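Local coordinates for protein dihydroorotase (Campylobacter jejuni subsp. jejuni, PDB 3PNU) that probably catalyses the reversible, zinc-dependent cyclisation of N-carbamoyl-L-aspartate to dihydroorotate in pyrimidine biosynthesis, at residues L27-D32 with D53-V58; E254-G259 with Q303-D308. All blocks are in the same frame, centred on the assembly; numbering follows the deposited sequence.

Interaction 1. Residues L27-D32 with D53-V58; sequences LKNPLD and DFCAAV
The F54 ring is met over one face by D32, whose CB lies 4.0 Å from the ring centroid and 15° off the normal, a CH-pi contact displaced toward the rim. At the ring's edge lie P30 O, near CD1, and L31 N, in the ring plane. P30 adds its own ring, CB resting 3.6 Å from F54 CD1; a flat aromatic suits this place because it can receive a methylene over its face and peptide atoms at its rim. The segments bring together the parallel strands 31-35 and 56-59, joined through helix 40-51 in a beta-alpha-beta unit of the TIM barrel. Just ahead of the strand pairing, C55 N bonds P30 O at 3.1 Å; two further backbone bonds belong to the pairing itself, D32 N to A56 O at 3.2 Å and nearly straight (172°), and V58 N to D32 O at 2.9 Å. A57 is small, consistent with the close approach of the strands here, and its CA also makes a CH...O contact with D32 O. L31 CD2 touches A56 CB at 3.5 Å and C55 SG at 3.7 Å. The D32 carboxylate, turned anti to the backbone N (chi1 180°), is buried but held at both oxygens: OD2 bonds S260 OG, and OD1 accepts the backbone N-H of H34, a zinc ligand.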
ATOM      1  N   LEU A  27      20.871 -24.129  17.337  1.00 65.38           N
ATOM      2  CA  LEU A  27      19.496 -23.815  17.690  1.00 62.30           C
ATOM      3  C   LEU A  27      18.842 -25.127  18.068  1.00 59.29           C
ATOM      4  O   LEU A  27      18.982 -26.113  17.361  1.00 59.31           O
ATOM      5  CB  LEU A  27      18.759 -23.172  16.510  1.00 61.77           C
ATOM      6  CG  LEU A  27      19.260 -21.794  16.086  1.00 61.22           C
ATOM      7  CD1 LEU A  27      18.613 -21.376  14.784  1.00 60.21           C
ATOM      8  CD2 LEU A  27      19.023 -20.750  17.202  1.00 59.48           C
ATOM      9  N   LYS A  28      18.131 -25.137  19.185  1.00 56.59           N
ATOM     10  CA  LYS A  28      17.480 -26.340  19.658  1.00 54.00           C
ATOM     11  C   LYS A  28      15.949 -26.314  19.528  1.00 51.32           C
ATOM     12  O   LYS A  28      15.281 -25.426  20.052  1.00 49.46           O
ATOM     13  CB  LYS A  28      17.889 -26.576  21.116  1.00 54.42           C
ATOM     14  CG  LYS A  28      17.134 -27.707  21.812  1.00 58.73           C
ATOM     15  CD  LYS A  28      17.666 -27.997  23.228  1.00 65.58           C
ATOM     16  CE  LYS A  28      19.055 -28.642  23.175  1.00 69.90           C
ATOM     17  NZ  LYS A  28      19.519 -29.191  24.486  1.00 71.73           N
ATOM     18  N   ASN A  29      15.413 -27.311  18.834  1.00 49.18           N
ATOM     19  CA  ASN A  29      13.971 -27.480  18.666  1.00 49.42           C
ATOM     20  C   ASN A  29      13.204 -26.220  18.217  1.00 48.16           C
ATOM     21  O   ASN A  29      12.266 -25.789  18.882  1.00 48.79           O
ATOM     22  CB  ASN A  29      13.354 -28.027  19.972  1.00 49.45           C
ATOM     23  CG  ASN A  29      13.804 -29.463  20.297  1.00 51.41           C
ATOM     24  OD1 ASN A  29      14.043 -30.274  19.404  1.00 49.19           O
ATOM     25  ND2 ASN A  29      13.893 -29.776  21.587  1.00 48.18           N
ATOM     26  N   PRO A  30      13.607 -25.625  17.093  1.00 46.52           N
ATOM     27  CA  PRO A  30      12.898 -24.452  16.595  1.00 45.55           C
ATOM     28  C   PRO A  30      11.448 -24.757  16.279  1.00 43.78           C
ATOM     29  O   PRO A  30      11.115 -25.801  15.708  1.00 41.52           O
ATOM     30  CB  PRO A  30      13.639 -24.097  15.297  1.00 45.56           C
ATOM     31  CG  PRO A  30      14.406 -25.323  14.933  1.00 47.16           C
ATOM     32  CD  PRO A  30      14.727 -26.003  16.220  1.00 46.97           C
ATOM     33  N   LEU A  31      10.586 -23.832  16.650  1.00 42.96           N
ATOM     34  CA  LEU A  31       9.182 -23.990  16.401  1.00 42.03           C
ATOM     35  C   LEU A  31       8.672 -22.853  15.541  1.00 39.75           C
ATOM     36  O   LEU A  31       9.038 -21.707  15.755  1.00 38.29           O
ATOM     37  CB  LEU A  31       8.460 -24.012  17.741  1.00 42.14           C
ATOM     38  CG  LEU A  31       8.793 -25.243  18.588  1.00 44.38           C
ATOM     39  CD1 LEU A  31       8.404 -25.070  20.066  1.00 43.77           C
ATOM     40  CD2 LEU A  31       8.119 -26.459  17.983  1.00 43.64           C
ATOM     41  N   ASP A  32       7.856 -23.180  14.543  1.00 39.29           N
ATOM     42  CA  ASP A  32       7.210 -22.158  13.731  1.00 38.79           C
ATOM     43  C   ASP A  32       5.766 -22.199  14.166  1.00 38.04           C
ATOM     44  O   ASP A  32       5.017 -23.096  13.763  1.00 38.64           O
ATOM     45  CB  ASP A  32       7.345 -22.397  12.222  1.00 37.63           C
ATOM     46  CG  ASP A  32       6.632 -21.288  11.390  1.00 40.15           C
ATOM     47  OD1 ASP A  32       5.865 -20.491  11.978  1.00 37.29           O
ATOM     48  OD2 ASP A  32       6.833 -21.206  10.160  1.00 41.44           O
ATOM     49  N   ASP A  53      13.826 -27.433   8.551  1.00 58.03           N
ATOM     50  CA  ASP A  53      14.420 -26.486   9.523  1.00 57.14           C
ATOM     51  C   ASP A  53      13.707 -26.422  10.875  1.00 54.65           C
ATOM     52  O   ASP A  53      14.240 -25.871  11.818  1.00 52.83           O
ATOM     53  CB  ASP A  53      14.508 -25.065   8.908  1.00 57.99           C
ATOM     54  CG  ASP A  53      15.402 -25.001   7.637  1.00 60.45           C
ATOM     55  OD1 ASP A  53      15.871 -26.070   7.180  1.00 63.46           O
ATOM     56  OD2 ASP A  53      15.633 -23.886   7.096  1.00 59.24           O
ATOM     57  N   PHE A  54      12.507 -26.982  10.969  1.00 53.61           N
ATOM     58  CA  PHE A  54      11.745 -26.941  12.226  1.00 52.71           C
ATOM     59  C   PHE A  54      11.370 -28.322  12.735  1.00 51.46           C
ATOM     60  O   PHE A  54      11.186 -29.241  11.956  1.00 49.72           O
ATOM     61  CB  PHE A  54      10.488 -26.051  12.055  1.00 52.38           C
ATOM     62  CG  PHE A  54      10.817 -24.597  11.864  1.00 48.67           C
ATOM     63  CD1 PHE A  54      10.879 -23.740  12.947  1.00 46.94           C
ATOM     64  CD2 PHE A  54      11.113 -24.096  10.607  1.00 50.25           C
ATOM     65  CE1 PHE A  54      11.218 -22.394  12.783  1.00 47.52           C
ATOM     66  CE2 PHE A  54      11.446 -22.751  10.431  1.00 47.75           C
ATOM     67  CZ  PHE A  54      11.498 -21.903  11.519  1.00 45.33           C
ATOM     68  N   CYS A  55      11.277 -28.467  14.054  1.00 52.16           N
ATOM     69  CA  CYS A  55      10.880 -29.752  14.638  1.00 52.15           C
ATOM     70  C   CYS A  55       9.364 -29.865  14.696  1.00 50.60           C
ATOM     71  O   CYS A  55       8.823 -30.976  14.807  1.00 50.18           O
ATOM     72  CB  CYS A  55      11.480 -29.957  16.031  1.00 53.04           C
ATOM     73  SG  CYS A  55      10.905 -28.842  17.293  1.00 57.59           S
ATOM     74  N   ALA A  56       8.685 -28.714  14.614  1.00 47.72           N
ATOM     75  CA  ALA A  56       7.219 -28.657  14.648  1.00 46.37           C
ATOM     76  C   ALA A  56       6.692 -27.285  14.184  1.00 44.32           C
ATOM     77  O   ALA A  56       7.410 -26.286  14.210  1.00 41.52           O
ATOM     78  CB  ALA A  56       6.694 -28.976  16.079  1.00 43.68           C
ATOM     79  N   ALA A  57       5.429 -27.244  13.775  1.00 43.46           N
ATOM     80  CA  ALA A  57       4.829 -25.989  13.323  1.00 42.73           C
ATOM     81  C   ALA A  57       3.331 -26.010  13.489  1.00 42.21           C
ATOM     82  O   ALA A  57       2.704 -27.047  13.281  1.00 43.34           O
ATOM     83  CB  ALA A  57       5.187 -25.735  11.880  1.00 41.01           C
ATOM     84  N   VAL A  58       2.752 -24.880  13.907  1.00 41.49           N
ATOM     85  CA  VAL A  58       1.303 -24.785  13.993  1.00 39.30           C
ATOM     86  C   VAL A  58       0.847 -24.646  12.541  1.00 39.37           C
ATOM     87  O   VAL A  58       1.313 -23.748  11.832  1.00 38.77           O
ATOM     88  CB  VAL A  58       0.811 -23.586  14.822  1.00 39.35           C
ATOM     89  CG1 VAL A  58      -0.701 -23.549  14.805  1.00 38.22           C
ATOM     90  CG2 VAL A  58       1.322 -23.658  16.256  1.00 34.32           C
TER

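Interaction 2. Residues E254-G259 with Q303-D308; sequences EKVMFG and QKFLSD
Strand 256-258 belongs to the parallel barrel wall of this amidohydrolase, and helix 299-314 packs across it, the local axes 5.9 Å apart and crossing at -78°. F305 and F258 carry most of the contact. With its CG anti to the backbone N (chi1 178°), the F305 side chain reaches across the strand and presents a face to F258, whose CB stands 3.7 Å from the ring centroid in a CH-pi contact. At the edge of the same ring, V256 CG1 comes within 3.5 Å of CE1; a branched valine suits a strand and offers a methyl here. The two phenylalanine rings meet obliquely, their planes 71° apart. L306 runs alongside F258 and points the same way, its CD2 3.6 Å from F258 CD2, so that a leucine methyl fills in beside the aromatic. Around this group, I209 of the adjacent strand touches both V256 and F305, while L289 of helix 285-296 touches both F258 and L306. Between the two segments one hydrogen bond forms, F258 N to F305 O at 2.9 Å, with the donor tilted out of the carbonyl plane; farther along the helix, N309 ND2 bonds V256 O. The helix has a wider pi-type turn at 304-308, and D308 N bonds Q303 O across it. Strand and helix are therefore held chiefly by apolar packing, while the backbone bond gives the buried N-H of F258 a partner and ties the F305 carbonyl to the strand, with N309 adding a side-chain bond.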
ATOM      1  N   GLU A 254       8.842 -13.327  27.252  1.00 41.27           N
ATOM      2  CA  GLU A 254       8.260 -14.658  27.446  1.00 42.50           C
ATOM      3  C   GLU A 254       6.903 -14.987  26.802  1.00 41.70           C
ATOM      4  O   GLU A 254       6.627 -16.164  26.555  1.00 41.07           O
ATOM      5  CB  GLU A 254       8.193 -14.953  28.949  1.00 42.11           C
ATOM      6  CG  GLU A 254       7.267 -13.989  29.694  1.00 48.97           C
ATOM      7  CD  GLU A 254       7.309 -14.141  31.207  1.00 56.18           C
ATOM      8  OE1 GLU A 254       7.067 -13.124  31.882  1.00 60.29           O
ATOM      9  OE2 GLU A 254       7.599 -15.254  31.715  1.00 59.42           O
ATOM     10  N   LYS A 255       6.060 -13.989  26.542  1.00 40.67           N
ATOM     11  CA  LYS A 255       4.746 -14.260  25.952  1.00 39.91           C
ATOM     12  C   LYS A 255       4.712 -14.104  24.417  1.00 39.78           C
ATOM     13  O   LYS A 255       3.642 -14.217  23.796  1.00 38.99           O
ATOM     14  CB  LYS A 255       3.670 -13.403  26.614  1.00 40.24           C
ATOM     15  CG  LYS A 255       3.617 -13.565  28.135  1.00 38.02           C
ATOM     16  CD  LYS A 255       2.276 -13.128  28.737  1.00 37.56           C
ATOM     17  CE  LYS A 255       1.858 -11.702  28.392  1.00 34.35           C
ATOM     18  NZ  LYS A 255       0.447 -11.426  28.866  1.00 32.81           N
ATOM     19  N   VAL A 256       5.876 -13.838  23.817  1.00 38.27           N
ATOM     20  CA  VAL A 256       5.992 -13.705  22.381  1.00 38.01           C
ATOM     21  C   VAL A 256       6.685 -14.950  21.827  1.00 38.05           C
ATOM     22  O   VAL A 256       7.628 -15.454  22.428  1.00 39.26           O
ATOM     23  CB  VAL A 256       6.732 -12.434  22.000  1.00 38.79           C
ATOM     24  CG1 VAL A 256       7.232 -12.519  20.574  1.00 39.88           C
ATOM     25  CG2 VAL A 256       5.813 -11.223  22.202  1.00 37.72           C
ATOM     26  N   MET A 257       6.192 -15.449  20.698  1.00 36.49           N
ATOM     27  CA  MET A 257       6.716 -16.652  20.065  1.00 35.38           C
ATOM     28  C   MET A 257       6.895 -16.375  18.596  1.00 36.62           C
ATOM     29  O   MET A 257       6.154 -15.598  18.020  1.00 36.29           O
ATOM     30  CB  MET A 257       5.703 -17.785  20.200  1.00 36.05           C
ATOM     31  CG  MET A 257       5.422 -18.239  21.622  1.00 33.49           C
ATOM     32  SD  MET A 257       3.882 -19.177  21.761  1.00 34.91           S
ATOM     33  CE  MET A 257       2.655 -17.879  21.764  1.00 36.02           C
ATOM     34  N   PHE A 258       7.876 -16.999  17.966  1.00 38.19           N
ATOM     35  CA  PHE A 258       8.042 -16.786  16.552  1.00 38.09           C
ATOM     36  C   PHE A 258       6.990 -17.567  15.786  1.00 37.93           C
ATOM     37  O   PHE A 258       6.725 -18.731  16.082  1.00 37.44           O
ATOM     38  CB  PHE A 258       9.423 -17.185  16.076  1.00 39.74           C
ATOM     39  CG  PHE A 258       9.530 -17.228  14.603  1.00 34.97           C
ATOM     40  CD1 PHE A 258       9.636 -16.069  13.882  1.00 37.73           C
ATOM     41  CD2 PHE A 258       9.500 -18.432  13.936  1.00 37.86           C
ATOM     42  CE1 PHE A 258       9.719 -16.104  12.496  1.00 37.29           C
ATOM     43  CE2 PHE A 258       9.590 -18.477  12.559  1.00 37.78           C
ATOM     44  CZ  PHE A 258       9.687 -17.304  11.845  1.00 36.92           C
ATOM     45  N   GLY A 259       6.376 -16.882  14.830  1.00 38.43           N
ATOM     46  CA  GLY A 259       5.349 -17.436  13.939  1.00 37.92           C
ATOM     47  C   GLY A 259       5.599 -16.738  12.611  1.00 37.70           C
ATOM     48  O   GLY A 259       5.436 -15.529  12.505  1.00 38.65           O
ATOM     49  N   GLN A 303      16.931 -18.298  20.962  1.00 45.18           N
ATOM     50  CA  GLN A 303      16.504 -19.629  21.390  1.00 44.74           C
ATOM     51  C   GLN A 303      15.181 -19.526  22.136  1.00 42.97           C
ATOM     52  O   GLN A 303      14.367 -20.437  22.071  1.00 44.28           O
ATOM     53  CB  GLN A 303      17.602 -20.291  22.258  1.00 44.04           C
ATOM     54  CG  GLN A 303      17.243 -21.655  22.851  1.00 43.07           C
ATOM     55  CD  GLN A 303      16.878 -22.709  21.809  1.00 43.46           C
ATOM     56  OE1 GLN A 303      17.495 -22.810  20.744  1.00 42.95           O
ATOM     57  NE2 GLN A 303      15.881 -23.521  22.137  1.00 42.92           N
ATOM     58  N   LYS A 304      14.980 -18.423  22.850  1.00 42.91           N
ATOM     59  CA  LYS A 304      13.720 -18.174  23.557  1.00 43.73           C
ATOM     60  C   LYS A 304      12.564 -17.860  22.592  1.00 42.90           C
ATOM     61  O   LYS A 304      11.461 -18.421  22.699  1.00 44.88           O
ATOM     62  CB  LYS A 304      13.868 -16.999  24.519  1.00 45.10           C
ATOM     63  CG  LYS A 304      14.470 -17.311  25.904  1.00 48.25           C
ATOM     64  CD  LYS A 304      14.831 -16.001  26.610  1.00 51.82           C
ATOM     65  CE  LYS A 304      15.214 -16.149  28.073  1.00 56.92           C
ATOM     66  NZ  LYS A 304      14.020 -16.256  28.980  1.00 63.04           N
ATOM     67  N   PHE A 305      12.837 -16.971  21.651  1.00 40.71           N
ATOM     68  CA  PHE A 305      11.860 -16.513  20.683  1.00 40.28           C
ATOM     69  C   PHE A 305      11.398 -17.631  19.751  1.00 40.57           C
ATOM     70  O   PHE A 305      10.206 -17.743  19.461  1.00 39.95           O
ATOM     71  CB  PHE A 305      12.443 -15.302  19.932  1.00 41.08           C
ATOM     72  CG  PHE A 305      11.547 -14.737  18.859  1.00 40.51           C
ATOM     73  CD1 PHE A 305      10.276 -14.278  19.165  1.00 38.13           C
ATOM     74  CD2 PHE A 305      12.003 -14.621  17.552  1.00 36.16           C
ATOM     75  CE1 PHE A 305       9.467 -13.758  18.181  1.00 40.03           C
ATOM     76  CE2 PHE A 305      11.197 -14.089  16.572  1.00 36.87           C
ATOM     77  CZ  PHE A 305       9.924 -13.657  16.886  1.00 36.19           C
ATOM     78  N   LEU A 306      12.336 -18.472  19.314  1.00 41.14           N
ATOM     79  CA  LEU A 306      12.042 -19.587  18.417  1.00 40.25           C
ATOM     80  C   LEU A 306      11.585 -20.865  19.083  1.00 39.49           C
ATOM     81  O   LEU A 306      11.022 -21.739  18.413  1.00 38.11           O
ATOM     82  CB  LEU A 306      13.298 -19.972  17.634  1.00 41.66           C
ATOM     83  CG  LEU A 306      13.585 -19.420  16.264  1.00 41.54           C
ATOM     84  CD1 LEU A 306      14.979 -19.877  15.856  1.00 42.52           C
ATOM     85  CD2 LEU A 306      12.520 -19.937  15.283  1.00 41.93           C
ATOM     86  N   SER A 307      11.849 -21.018  20.376  1.00 39.23           N
ATOM     87  CA  SER A 307      11.520 -22.287  20.998  1.00 38.25           C
ATOM     88  C   SER A 307      11.166 -22.315  22.469  1.00 37.67           C
ATOM     89  O   SER A 307      10.113 -22.854  22.815  1.00 36.43           O
ATOM     90  CB  SER A 307      12.686 -23.253  20.777  1.00 38.54           C
ATOM     91  OG  SER A 307      12.316 -24.588  21.056  1.00 37.66           O
ATOM     92  N   ASP A 308      12.018 -21.766  23.332  1.00 36.17           N
ATOM     93  CA  ASP A 308      11.771 -21.877  24.785  1.00 37.38           C
ATOM     94  C   ASP A 308      10.490 -21.201  25.279  1.00 36.66           C
ATOM     95  O   ASP A 308       9.854 -21.698  26.218  1.00 36.46           O
ATOM     96  CB  ASP A 308      12.965 -21.378  25.631  1.00 38.21           C
ATOM     97  CG  ASP A 308      14.286 -22.053  25.273  1.00 39.75           C
ATOM     98  OD1 ASP A 308      14.330 -22.929  24.396  1.00 43.72           O
ATOM     99  OD2 ASP A 308      15.303 -21.684  25.878  1.00 49.59           O
TER

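Both contacts are buried, interaction 1 between barrel strands and interaction 2 between the barrel wall and a helix packed on it, their centres about 10 Å apart. Interaction 1 pairs neighbouring strands and relies on repeated backbone hydrogen bonds, whereas interaction 2 lays a helix across a strand and relies mainly on aromatic and aliphatic side chains. They meet directly: L31 N lies 2.8 Å from L306 O and N29 O lies 2.5 Å from S307 OG, both probable hydrogen bonds, so helix 299-314 serves the first contact as well as the second. F54 joins the apolar group too, touching F258 and L306. The D32 side chain of interaction 1 lies about 9 Å from a zinc ion, that of F258 in interaction 2 about 12 Å.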